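Local atomic coordinates of thermospermine synthase (Medicago truncatula, PDB entry 6BQ6), a protein that probably transfers an aminopropyl group from decarboxylated S-adenosylmethionine to spermidine, giving thermospermine and methylthioadenosine. Residues Q55-A60 and D132-V137. Numbering follows the deposited sequence.
Sequences QYQDIA and DIDEEV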
ATOM      1  N   GLN B  55      -6.912 -12.208 -24.533  1.00 33.96           N
ATOM      2  CA  GLN B  55      -7.871 -11.079 -24.592  1.00 34.30           C
ATOM      3  C   GLN B  55      -8.929 -11.177 -23.518  1.00 33.82           C
ATOM      4  O   GLN B  55      -9.575 -10.167 -23.216  1.00 34.08           O
ATOM      5  CB  GLN B  55      -8.475 -10.764 -26.004  1.00 37.79           C
ATOM      6  CG  GLN B  55      -9.367 -11.772 -26.671  1.00 39.92           C
ATOM      7  CD  GLN B  55     -10.812 -11.728 -26.176  1.00 39.03           C
ATOM      8  OE1 GLN B  55     -11.542 -10.742 -26.353  1.00 36.50           O
ATOM      9  NE2 GLN B  55     -11.232 -12.812 -25.583  1.00 40.14           N
ATOM     10  N   TYR B  56      -9.075 -12.356 -22.898  1.00 31.39           N
ATOM     11  CA  TYR B  56      -9.940 -12.492 -21.734  1.00 31.73           C
ATOM     12  C   TYR B  56      -9.347 -11.923 -20.467  1.00 31.98           C
ATOM     13  O   TYR B  56     -10.083 -11.351 -19.655  1.00 32.46           O
ATOM     14  CB  TYR B  56     -10.302 -13.949 -21.452  1.00 30.61           C
ATOM     15  CG  TYR B  56     -11.150 -14.535 -22.504  1.00 31.80           C
ATOM     16  CD1 TYR B  56     -12.504 -14.186 -22.590  1.00 32.75           C
ATOM     17  CD2 TYR B  56     -10.633 -15.427 -23.414  1.00 33.26           C
ATOM     18  CE1 TYR B  56     -13.294 -14.719 -23.585  1.00 33.33           C
ATOM     19  CE2 TYR B  56     -11.419 -15.967 -24.413  1.00 34.21           C
ATOM     20  CZ  TYR B  56     -12.748 -15.592 -24.494  1.00 32.84           C
ATOM     21  OH  TYR B  56     -13.539 -16.105 -25.498  1.00 37.78           O
ATOM     22  N   GLN B  57      -8.051 -12.121 -20.233  1.00 31.87           N
ATOM     23  CA  GLN B  57      -7.501 -11.802 -18.895  1.00 33.55           C
ATOM     24  C   GLN B  57      -5.982 -11.892 -18.840  1.00 32.93           C
ATOM     25  O   GLN B  57      -5.400 -12.654 -19.586  1.00 31.65           O
ATOM     26  CB  GLN B  57      -8.097 -12.745 -17.828  1.00 35.38           C
ATOM     27  CG  GLN B  57      -7.763 -14.209 -18.075  1.00 35.95           C
ATOM     28  CD  GLN B  57      -8.791 -15.169 -17.500  1.00 36.80           C
ATOM     29  OE1 GLN B  57      -9.336 -14.934 -16.423  1.00 38.70           O
ATOM     30  NE2 GLN B  57      -9.042 -16.255 -18.206  1.00 36.33           N
ATOM     31  N   ASP B  58      -5.364 -11.065 -17.992  1.00 34.30           N
ATOM     32  CA  ASP B  58      -3.947 -11.152 -17.672  1.00 35.35           C
ATOM     33  C   ASP B  58      -3.719 -12.324 -16.732  1.00 31.67           C
ATOM     34  O   ASP B  58      -4.587 -12.669 -15.969  1.00 32.49           O
ATOM     35  CB  ASP B  58      -3.425  -9.884 -16.985  1.00 39.50           C
ATOM     36  CG  ASP B  58      -3.444  -8.649 -17.902  1.00 45.43           C
ATOM     37  OD1 ASP B  58      -3.637  -8.780 -19.138  1.00 48.63           O
ATOM     38  OD2 ASP B  58      -3.292  -7.537 -17.356  1.00 48.74           O
ATOM     39  N   ILE B  59      -2.543 -12.914 -16.839  1.00 28.73           N
ATOM     40  CA  ILE B  59      -2.184 -14.132 -16.154  1.00 30.93           C
ATOM     41  C   ILE B  59      -0.839 -13.887 -15.509  1.00 31.90           C
ATOM     42  O   ILE B  59       0.038 -13.376 -16.157  1.00 33.94           O
ATOM     43  CB  ILE B  59      -2.048 -15.303 -17.164  1.00 33.13           C
ATOM     44  CG1 ILE B  59      -3.345 -15.417 -17.980  1.00 35.35           C
ATOM     45  CG2 ILE B  59      -1.716 -16.571 -16.404  1.00 35.48           C
ATOM     46  CD1 ILE B  59      -3.237 -16.127 -19.304  1.00 36.96           C
ATOM     47  N   ALA B  60      -0.686 -14.233 -14.231  1.00 28.62           N
ATOM     48  CA  ALA B  60       0.584 -14.052 -13.506  1.00 28.80           C
ATOM     49  C   ALA B  60       0.767 -15.217 -12.545  1.00 27.03           C
ATOM     50  O   ALA B  60      -0.216 -15.717 -11.989  1.00 25.74           O
ATOM     51  CB  ALA B  60       0.578 -12.732 -12.741  1.00 29.78           C
ATOM     52  N   ASP B 132     -13.298 -24.933 -20.710  1.00 25.48           N
ATOM     53  CA  ASP B 132     -12.820 -23.603 -20.290  1.00 27.67           C
ATOM     54  C   ASP B 132     -12.755 -22.753 -21.517  1.00 28.04           C
ATOM     55  O   ASP B 132     -12.420 -23.243 -22.582  1.00 27.64           O
ATOM     56  CB  ASP B 132     -11.436 -23.684 -19.609  1.00 29.40           C
ATOM     57  CG  ASP B 132     -11.072 -22.411 -18.809  1.00 31.44           C
ATOM     58  OD1 ASP B 132     -10.786 -21.310 -19.384  1.00 33.36           O
ATOM     59  OD2 ASP B 132     -11.088 -22.493 -17.558  1.00 32.46           O
ATOM     60  N   ILE B 133     -13.063 -21.480 -21.355  1.00 27.87           N
ATOM     61  CA  ILE B 133     -13.132 -20.605 -22.498  1.00 29.49           C
ATOM     62  C   ILE B 133     -11.746 -20.099 -22.909  1.00 29.03           C
ATOM     63  O   ILE B 133     -11.577 -19.697 -24.032  1.00 28.78           O
ATOM     64  CB  ILE B 133     -14.125 -19.475 -22.253  1.00 31.92           C
ATOM     65  CG1 ILE B 133     -14.647 -18.980 -23.590  1.00 34.91           C
ATOM     66  CG2 ILE B 133     -13.525 -18.385 -21.359  1.00 32.78           C
ATOM     67  CD1 ILE B 133     -16.017 -18.346 -23.517  1.00 37.96           C
ATOM     68  N   ASP B 134     -10.765 -20.136 -22.009  1.00 28.53           N
ATOM     69  CA  ASP B 134      -9.475 -19.470 -22.233  1.00 28.30           C
ATOM     70  C   ASP B 134      -8.393 -20.495 -22.352  1.00 28.03           C
ATOM     71  O   ASP B 134      -7.823 -20.944 -21.373  1.00 27.28           O
ATOM     72  CB  ASP B 134      -9.169 -18.450 -21.121  1.00 29.88           C
ATOM     73  CG  ASP B 134      -8.002 -17.536 -21.465  1.00 29.69           C
ATOM     74  OD1 ASP B 134      -7.288 -17.800 -22.459  1.00 31.05           O
ATOM     75  OD2 ASP B 134      -7.854 -16.508 -20.793  1.00 30.03           O
ATOM     76  N   GLU B 135      -8.088 -20.866 -23.596  1.00 27.67           N
ATOM     77  CA  GLU B 135      -7.059 -21.845 -23.842  1.00 28.28           C
ATOM     78  C   GLU B 135      -5.701 -21.412 -23.311  1.00 27.52           C
ATOM     79  O   GLU B 135      -4.872 -22.243 -22.936  1.00 27.64           O
ATOM     80  CB  GLU B 135      -6.965 -22.106 -25.351  1.00 31.31           C
ATOM     81  CG  GLU B 135      -6.040 -23.257 -25.703  1.00 34.69           C
ATOM     82  CD  GLU B 135      -6.193 -23.672 -27.158  1.00 39.39           C
ATOM     83  OE1 GLU B 135      -6.495 -22.777 -27.978  1.00 42.22           O
ATOM     84  OE2 GLU B 135      -6.011 -24.879 -27.471  1.00 40.84           O
ATOM     85  N   GLU B 136      -5.458 -20.114 -23.233  1.00 28.57           N
ATOM     86  CA  GLU B 136      -4.127 -19.654 -22.763  1.00 29.91           C
ATOM     87  C   GLU B 136      -3.948 -19.938 -21.301  1.00 27.77           C
ATOM     88  O   GLU B 136      -2.860 -20.300 -20.881  1.00 28.23           O
ATOM     89  CB  GLU B 136      -3.906 -18.189 -23.102  1.00 33.62           C
ATOM     90  CG  GLU B 136      -3.620 -18.049 -24.602  1.00 38.78           C
ATOM     91  CD  GLU B 136      -3.143 -16.673 -25.005  1.00 42.63           C
ATOM     92  OE1 GLU B 136      -2.439 -16.046 -24.196  1.00 44.24           O
ATOM     93  OE2 GLU B 136      -3.487 -16.233 -26.140  1.00 47.77           O
ATOM     94  N   VAL B 137      -5.029 -19.893 -20.528  1.00 26.79           N
ATOM     95  CA  VAL B 137      -4.945 -20.257 -19.097  1.00 25.47           C
ATOM     96  C   VAL B 137      -4.649 -21.756 -18.976  1.00 24.18           C
ATOM     97  O   VAL B 137      -3.798 -22.160 -18.208  1.00 23.02           O
ATOM     98  CB  VAL B 137      -6.221 -19.894 -18.337  1.00 27.36           C
ATOM     99  CG1 VAL B 137      -6.228 -20.530 -16.928  1.00 28.96           C
ATOM    100  CG2 VAL B 137      -6.377 -18.380 -18.257  1.00 29.67           C
TER
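Gln57 reaches across to Asp134 with its amide nitrogen: NE2 gives a hydrogen bond of 2.9 Å to Asp134 OD2, nearly straight at 172°. Amide and carboxylate lie almost in one plane, and OD2 accepts through its anti lone pair. Ser54 OG, from the residue just ahead of Gln55, is also hydrogen-bonded to OD2, while Asp134 OD1, approached from above the carboxylate plane, caps the helix at Glu136 N, 3.1 Å away. Asp134 CG stands anti to its backbone N (chi1 -168°); with OD2 bonded to the loop and OD1 to the helix start, the carboxylate links the two. An alanine here would probably leave Gln57 NE2 and Ser54 OG without this acceptor and the helix without its side-chain cap. Beside the carboxylate of Asp134, the Tyr56 ring carries Ile133 CG2 over one face, a CH-pi contact 4.2 Å from the ring centroid. On the other flank, Val137 CG2 packs 4.0 Å from Ile59 CD1. Asp132 OD1 takes the N-H of Asp134 in an Asx turn. Gln57 and Asp132 belong to the enzyme's adenosine site, empty of adenosine in this chain; the contact joins the loop entering strand 58-64 of the N-terminal four-stranded sheet to the strand-turn-helix of the Rossmann-like domain.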